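Local atomic coordinates of putative periplasmic protein (Wolinella succinogenes, PDB entry 3KN3), a protein that probably acts as a substrate-binding protein of the periplasm, perhaps serving a tungstate transporter, and is able to bind glutathione. Residues A27-T32 with Q223-W227; N84-I88 with T198-F202; I110-V115 with K144-Y148. The contacts are given in a common frame with arbitrary orientation. Residue numbers count along the deposited sequence, not the author numbering.

Contact 1 (A27-T32 with Q223-W227)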
# COMPACT_ATOMS: atom_id res chain seq x y z
N ALA A 27 2.43 20.62 1.69
CA ALA A 27 3.04 20.72 3.01
C ALA A 27 4.56 20.92 2.92
O ALA A 27 5.14 21.65 3.71
CB ALA A 27 2.71 19.50 3.84
N TYR A 28 5.19 20.26 1.94
CA TYR A 28 6.63 20.37 1.78
C TYR A 28 7.02 21.76 1.26
O TYR A 28 7.99 22.36 1.71
CB TYR A 28 7.16 19.26 0.85
CG TYR A 28 8.67 19.17 0.79
CD1 TYR A 28 9.42 18.99 1.95
CD2 TYR A 28 9.35 19.25 -0.42
CE1 TYR A 28 10.79 18.91 1.91
CE2 TYR A 28 10.73 19.16 -0.47
CZ TYR A 28 11.45 18.99 0.71
OH TYR A 28 12.82 18.90 0.69
N LYS A 29 6.24 22.25 0.30
CA LYS A 29 6.44 23.56 -0.27
C LYS A 29 6.37 24.62 0.82
O LYS A 29 7.15 25.56 0.84
CB LYS A 29 5.38 23.85 -1.33
CG LYS A 29 5.59 25.17 -2.05
CD LYS A 29 6.98 25.24 -2.65
CE LYS A 29 7.26 26.62 -3.19
NZ LYS A 29 6.34 26.94 -4.30
N LYS A 30 5.43 24.44 1.74
CA LYS A 30 5.24 25.34 2.87
C LYS A 30 6.41 25.33 3.86
O LYS A 30 6.82 26.37 4.35
CB LYS A 30 3.93 25.01 3.59
CG LYS A 30 3.84 25.50 5.03
CD LYS A 30 2.47 26.12 5.30
CE LYS A 30 2.45 27.58 4.86
NZ LYS A 30 1.11 28.04 4.39
N ASP A 31 6.96 24.15 4.14
CA ASP A 31 8.01 24.06 5.14
C ASP A 31 9.38 24.42 4.61
O ASP A 31 10.29 24.73 5.37
CB ASP A 31 8.09 22.66 5.74
CG ASP A 31 6.94 22.36 6.67
OD1 ASP A 31 6.89 21.24 7.20
OD2 ASP A 31 6.09 23.26 6.87
N THR A 32 9.51 24.42 3.29
CA THR A 32 10.80 24.20 2.69
C THR A 32 11.09 25.07 1.48
O THR A 32 12.24 25.30 1.12
CB THR A 32 10.91 22.70 2.36
OG1 THR A 32 12.12 22.16 2.89
CG2 THR A 32 10.83 22.44 0.87
N GLN A 223 17.08 15.96 1.85
CA GLN A 223 16.27 16.93 2.57
C GLN A 223 14.81 16.49 2.66
O GLN A 223 14.19 16.51 3.72
CB GLN A 223 16.37 18.30 1.92
CG GLN A 223 15.58 19.38 2.63
CD GLN A 223 15.57 20.69 1.85
OE1 GLN A 223 16.62 21.28 1.59
NE2 GLN A 223 14.37 21.14 1.45
N PHE A 224 14.27 16.06 1.53
CA PHE A 224 12.90 15.59 1.50
C PHE A 224 12.70 14.38 2.39
O PHE A 224 11.71 14.27 3.11
CB PHE A 224 12.51 15.25 0.07
CG PHE A 224 11.13 14.71 -0.05
CD1 PHE A 224 10.05 15.50 0.26
CD2 PHE A 224 10.92 13.42 -0.48
CE1 PHE A 224 8.76 15.01 0.14
CE2 PHE A 224 9.64 12.92 -0.60
CZ PHE A 224 8.56 13.72 -0.29
N ILE A 225 13.65 13.45 2.33
CA ILE A 225 13.57 12.25 3.14
C ILE A 225 13.64 12.59 4.63
O ILE A 225 12.90 12.03 5.44
CB ILE A 225 14.67 11.23 2.74
CG1 ILE A 225 14.30 10.53 1.43
CG2 ILE A 225 14.90 10.22 3.85
CD1 ILE A 225 15.42 9.68 0.88
N ASP A 226 14.53 13.51 5.00
CA ASP A 226 14.65 13.90 6.40
C ASP A 226 13.35 14.55 6.87
O ASP A 226 12.89 14.33 7.99
CB ASP A 226 15.83 14.84 6.61
CG ASP A 226 17.19 14.16 6.41
OD1 ASP A 226 17.24 12.91 6.36
OD2 ASP A 226 18.21 14.88 6.32
N TRP A 227 12.74 15.35 6.00
CA TRP A 227 11.49 16.03 6.33
C TRP A 227 10.40 15.00 6.66
O TRP A 227 9.75 15.07 7.70
CB TRP A 227 11.09 16.93 5.16
CG TRP A 227 9.77 17.60 5.28
CD1 TRP A 227 9.48 18.70 6.03
CD2 TRP A 227 8.56 17.25 4.60
NE1 TRP A 227 8.16 19.04 5.89
CE2 TRP A 227 7.57 18.17 5.00
CE3 TRP A 227 8.22 16.25 3.69
CZ2 TRP A 227 6.26 18.12 4.52
CZ3 TRP A 227 6.91 16.19 3.22
CH2 TRP A 227 5.95 17.12 3.64
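Two helices cross almost at right angles here: the short axes of 27-32 and 223-227 make an angle of 103° and come no closer than 11.6 Å, a gap that large aromatic side chains fill. Tyr-28 is the main bump. Its ring enters the hollow formed by Gln-223, Phe-224 and Trp-227, residues on one side of the partner helix, spaced i, i+1, i+4. Phe-224 points its edge at the Tyr-28 face (centroids 5.0 Å apart, planes at 77°), a T-shaped pair, while the Trp-227 six-membered ring meets the tyrosine obliquely. Trp-227 in turn fills the groove beside Ala-27, Tyr-28 and Asp-31: Tyr-28 CB sits over its six-membered ring, 3.9 Å from the centroid, as a CH-pi contact, and Ala-27 CB lies 3.9 Å from Trp-227 CZ2. Polar links flank the rings: a nearly straight hydrogen bond from Trp-227 NE1 to Asp-31 OD1 (2.9 Å), although the place of OD1 is less certain, and a weak one from Gln-223 NE2 to Tyr-28 OH (2.8 Å). Helix 231-238 borders the cluster, with Met-233 touching both Trp-227 and Asp-31 and Lys-232 forming a salt bridge to Asp-31; Phe-224 also packs on Ile-205 of strand 202-208.

Contact 2 (N84-I88 with T198-F202)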
# COMPACT_ATOMS: atom_id res chain seq x y z
N ASN A 84 -2.85 4.36 4.02
CA ASN A 84 -3.87 3.58 3.33
C ASN A 84 -3.77 2.11 3.73
O ASN A 84 -3.59 1.24 2.88
CB ASN A 84 -3.68 3.73 1.82
CG ASN A 84 -4.82 3.13 1.01
OD1 ASN A 84 -5.94 2.96 1.51
ND2 ASN A 84 -4.54 2.82 -0.26
N ASP A 85 -3.89 1.86 5.02
CA ASP A 85 -3.79 0.52 5.58
C ASP A 85 -4.83 -0.43 5.00
O ASP A 85 -5.90 -0.00 4.57
CB ASP A 85 -3.97 0.56 7.10
CG ASP A 85 -5.31 1.15 7.52
OD1 ASP A 85 -5.75 2.14 6.90
OD2 ASP A 85 -5.92 0.63 8.48
N PHE A 86 -4.52 -1.72 5.01
CA PHE A 86 -5.47 -2.74 4.58
C PHE A 86 -6.45 -3.16 5.68
O PHE A 86 -6.10 -3.23 6.86
CB PHE A 86 -4.73 -3.98 4.07
CG PHE A 86 -3.80 -3.71 2.91
CD1 PHE A 86 -2.44 -3.48 3.13
CD2 PHE A 86 -4.28 -3.69 1.61
CE1 PHE A 86 -1.58 -3.25 2.06
CE2 PHE A 86 -3.43 -3.44 0.54
CZ PHE A 86 -2.07 -3.22 0.77
N VAL A 87 -7.68 -3.46 5.29
CA VAL A 87 -8.69 -3.91 6.22
C VAL A 87 -9.41 -5.17 5.72
O VAL A 87 -9.39 -5.46 4.53
CB VAL A 87 -9.71 -2.81 6.53
CG1 VAL A 87 -9.00 -1.63 7.23
CG2 VAL A 87 -10.41 -2.33 5.25
N ILE A 88 -10.00 -5.91 6.63
CA ILE A 88 -10.77 -7.09 6.27
C ILE A 88 -12.24 -6.70 6.33
O ILE A 88 -12.68 -6.10 7.30
CB ILE A 88 -10.48 -8.29 7.22
CG1 ILE A 88 -9.19 -9.01 6.84
CG2 ILE A 88 -11.59 -9.31 7.12
CD1 ILE A 88 -7.97 -8.24 7.06
N THR A 198 0.35 -6.15 10.92
CA THR A 198 0.58 -6.84 9.66
C THR A 198 -0.34 -6.33 8.52
O THR A 198 -0.14 -6.67 7.35
CB THR A 198 0.51 -8.37 9.84
OG1 THR A 198 1.04 -9.02 8.68
CG2 THR A 198 -0.92 -8.82 10.07
N LEU A 199 -1.33 -5.51 8.86
CA LEU A 199 -2.22 -4.92 7.86
C LEU A 199 -1.79 -3.51 7.41
O LEU A 199 -2.46 -2.87 6.59
CB LEU A 199 -3.66 -4.87 8.40
CG LEU A 199 -4.30 -6.27 8.52
CD1 LEU A 199 -5.68 -6.19 9.12
CD2 LEU A 199 -4.32 -6.97 7.16
N LYS A 200 -0.68 -3.04 7.93
CA LYS A 200 -0.22 -1.70 7.59
C LYS A 200 0.35 -1.64 6.17
O LYS A 200 0.96 -2.59 5.69
CB LYS A 200 0.74 -1.16 8.65
CG LYS A 200 0.06 -0.16 9.59
CD LYS A 200 0.08 -0.57 11.05
CE LYS A 200 1.31 -0.01 11.77
NZ LYS A 200 1.04 0.45 13.17
N ASN A 201 0.11 -0.51 5.52
CA ASN A 201 0.50 -0.30 4.13
C ASN A 201 1.63 0.73 4.00
O ASN A 201 1.52 1.84 4.52
CB ASN A 201 -0.71 0.20 3.33
CG ASN A 201 -0.54 0.03 1.82
OD1 ASN A 201 0.36 -0.68 1.36
ND2 ASN A 201 -1.43 0.65 1.05
N PHE A 202 2.70 0.37 3.31
CA PHE A 202 3.81 1.30 3.15
C PHE A 202 4.20 1.57 1.70
O PHE A 202 4.27 0.65 0.87
CB PHE A 202 5.05 0.79 3.88
CG PHE A 202 4.83 0.57 5.33
CD1 PHE A 202 5.09 1.57 6.25
CD2 PHE A 202 4.38 -0.66 5.79
CE1 PHE A 202 4.90 1.37 7.59
CE2 PHE A 202 4.18 -0.86 7.14
CZ PHE A 202 4.45 0.15 8.04
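Segments 84-88 and 198-202 run in opposite directions, with the CA atoms of Asp-85 and Asn-201 4.6 Å apart. One backbone hydrogen bond, Phe-86 N to Leu-199 O (2.8 Å), and one from a side chain, Asn-201 ND2 to Asn-84 O (2.9 Å), tie them together. Asn-201 has chi1 in the t well and its CA-to-CB bond points toward 84-88; its amide thereby reaches the Asn-84 carbonyl, while OD1 accepts a hydrogen bond from His-61. Asn-84 has left-handed backbone angles (61/58) as the chain turns into strand 86-90, and its own OD1 is bound by Gly-174 N. With chi1 m and chi2 near 96°, Phe-86 turns the edge of its ring to the carbonyls of Leu-199 and Lys-200, and its CE1 comes to 3.3 Å from Asn-201 OD1. Leu-199 takes the common m,t rotamer and Ile-88 the pair m,p; the latter swings Ile-88 CD1 inward to 3.7 Å from Leu-199 CD1. Asp-85, in the p rotamer, forms a salt bridge with Arg-173. The two segments are the places where the chain passes between the lobes, entering strand 86-90 and leaving for strand 202-208. Two such linkers side by side are consistent with the hinge of a two-lobed periplasmic binding protein, and Asn-201 belongs to the glutathione site.

Contact 3 (I110-V115 with K144-Y148)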
# COMPACT_ATOMS: atom_id res chain seq x y z
N ILE A 110 -11.29 -18.38 10.41
CA ILE A 110 -11.81 -18.47 9.06
C ILE A 110 -11.54 -19.86 8.49
O ILE A 110 -12.44 -20.49 7.93
CB ILE A 110 -11.17 -17.39 8.16
CG1 ILE A 110 -11.80 -16.03 8.45
CG2 ILE A 110 -11.34 -17.72 6.70
CD1 ILE A 110 -11.01 -14.85 7.90
N GLU A 111 -10.32 -20.34 8.66
CA GLU A 111 -9.99 -21.68 8.21
C GLU A 111 -10.81 -22.75 8.95
O GLU A 111 -11.45 -23.59 8.32
CB GLU A 111 -8.51 -21.95 8.39
CG GLU A 111 -8.08 -23.24 7.74
CD GLU A 111 -6.62 -23.51 7.94
OE1 GLU A 111 -6.13 -23.25 9.06
OE2 GLU A 111 -5.96 -23.98 6.98
N LYS A 112 -10.76 -22.70 10.27
CA LYS A 112 -11.49 -23.64 11.11
C LYS A 112 -12.97 -23.73 10.72
O LYS A 112 -13.49 -24.82 10.45
CB LYS A 112 -11.33 -23.28 12.60
CG LYS A 112 -12.11 -24.17 13.58
CD LYS A 112 -11.46 -24.18 14.97
CE LYS A 112 -12.33 -23.52 16.04
NZ LYS A 112 -13.39 -24.41 16.59
N GLU A 113 -13.65 -22.59 10.67
CA GLU A 113 -15.07 -22.60 10.34
C GLU A 113 -15.31 -22.65 8.83
O GLU A 113 -16.44 -22.76 8.38
CB GLU A 113 -15.77 -21.39 10.96
CG GLU A 113 -15.69 -21.38 12.48
CD GLU A 113 -16.53 -20.30 13.09
OE1 GLU A 113 -17.12 -19.51 12.32
OE2 GLU A 113 -16.61 -20.22 14.33
N GLN A 114 -14.22 -22.59 8.06
CA GLN A 114 -14.29 -22.57 6.60
C GLN A 114 -15.22 -21.48 6.06
O GLN A 114 -16.14 -21.78 5.31
CB GLN A 114 -14.74 -23.94 6.05
CG GLN A 114 -13.77 -25.08 6.31
CD GLN A 114 -14.14 -26.35 5.56
OE1 GLN A 114 -13.49 -26.71 4.58
NE2 GLN A 114 -15.19 -27.02 6.02
N VAL A 115 -15.01 -20.23 6.46
CA VAL A 115 -15.80 -19.14 5.90
C VAL A 115 -15.24 -18.70 4.55
O VAL A 115 -14.03 -18.80 4.29
CB VAL A 115 -15.90 -17.93 6.85
CG1 VAL A 115 -16.19 -18.39 8.27
CG2 VAL A 115 -14.64 -17.15 6.80
N LYS A 144 -5.64 -24.20 -1.77
CA LYS A 144 -6.40 -25.34 -2.28
C LYS A 144 -7.63 -25.69 -1.45
O LYS A 144 -8.26 -26.73 -1.69
CB LYS A 144 -5.49 -26.56 -2.42
CG LYS A 144 -4.16 -26.25 -3.10
CD LYS A 144 -3.41 -27.50 -3.58
CE LYS A 144 -2.70 -28.23 -2.44
NZ LYS A 144 -2.03 -29.49 -2.91
N GLU A 145 -7.97 -24.84 -0.49
CA GLU A 145 -9.12 -25.07 0.38
C GLU A 145 -10.39 -24.71 -0.35
O GLU A 145 -10.40 -23.78 -1.15
CB GLU A 145 -9.03 -24.22 1.65
CG GLU A 145 -8.57 -24.98 2.86
CD GLU A 145 -7.07 -25.10 2.93
OE1 GLU A 145 -6.52 -25.08 4.05
OE2 GLU A 145 -6.44 -25.20 1.85
N SER A 146 -11.46 -25.44 -0.07
CA SER A 146 -12.71 -25.20 -0.77
C SER A 146 -13.24 -23.78 -0.55
O SER A 146 -13.84 -23.19 -1.46
CB SER A 146 -13.76 -26.26 -0.43
OG SER A 146 -14.02 -26.33 0.96
N TRP A 147 -12.98 -23.22 0.63
CA TRP A 147 -13.52 -21.89 1.00
C TRP A 147 -12.68 -20.71 0.50
O TRP A 147 -13.10 -19.56 0.58
CB TRP A 147 -13.69 -21.80 2.53
CG TRP A 147 -12.46 -22.24 3.24
CD1 TRP A 147 -12.16 -23.50 3.64
CD2 TRP A 147 -11.32 -21.43 3.58
NE1 TRP A 147 -10.93 -23.53 4.23
CE2 TRP A 147 -10.39 -22.27 4.21
CE3 TRP A 147 -11.02 -20.07 3.43
CZ2 TRP A 147 -9.18 -21.80 4.68
CZ3 TRP A 147 -9.81 -19.61 3.90
CH2 TRP A 147 -8.90 -20.47 4.52
N TYR A 148 -11.50 -21.01 -0.02
CA TYR A 148 -10.57 -19.98 -0.49
C TYR A 148 -10.68 -19.81 -2.02
O TYR A 148 -10.17 -20.61 -2.79
CB TYR A 148 -9.14 -20.33 -0.06
CG TYR A 148 -8.11 -19.29 -0.40
CD1 TYR A 148 -7.28 -19.44 -1.51
CD2 TYR A 148 -7.96 -18.16 0.37
CE1 TYR A 148 -6.33 -18.47 -1.83
CE2 TYR A 148 -7.03 -17.20 0.07
CZ TYR A 148 -6.21 -17.34 -1.03
OH TYR A 148 -5.29 -16.35 -1.29
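A tryptophan packed against the capped C-terminal end of a helix makes this largely apolar contact, at the far end of one lobe, where helix 103-113 gives way to strand 117-119 and the loop 144-148 leads into the neighbouring strand 148-150. Gln-114 closes the helix in a Schellman motif, with positive phi and with Gln-114 N bonded to Glu-111 O (3.0 Å) and Val-115 N to Ile-110 O (3.0 Å). Opposite it, a type I turn from Glu-145 to Tyr-148 presents Trp-147, whose CA-to-CB bond points toward the helix end. Gln-114 CA lies over the face of its five-membered ring, 4.0 Å from the centroid, a CH-pi contact. Around the indole, Gln-114 CG approaches Trp-147 CD1 at 3.5 Å, Glu-111 CG approaches Trp-147 CZ2 at 3.6 Å, and Ile-110 CG2 approaches Trp-147 CZ3 at 3.7 Å. Glu-111 OE2 and Glu-145 OE1 are only 3.2 Å apart, two acceptors of like charge; Lys-140 forms a salt bridge with Glu-111 and a long, weak ion pair with Glu-145. Cohesion between the segments thus rests on van der Waals and CH-pi contact with one indole, and the close carboxylates are probably offset by Lys-140, which lies outside both segments.

In the fold
The three contacts are spread along the two-lobed molecule. Contact 1 belongs to the lobe built around strands 6-12 and 202-208, contact 3 to the outer end of the other lobe, and contact 2 joins them. The centre of contact 2 lies about 25 Å from that of contact 1 and about 22 Å from that of contact 3, whereas the centres of contacts 1 and 3 are about 47 Å apart, on opposite sides of the chain's centre. Contact 2 holds Asn-201 of the glutathione site, though no ligand is bound in this chain; the side chains of His-61 and Tyr-203, also of that site, are each about 3 Å from the Asn-201 side chain. Contact 1 is more remote, its Phe-224 side chain about 10 Å from that of Tyr-203; contact 3 lies away from the site.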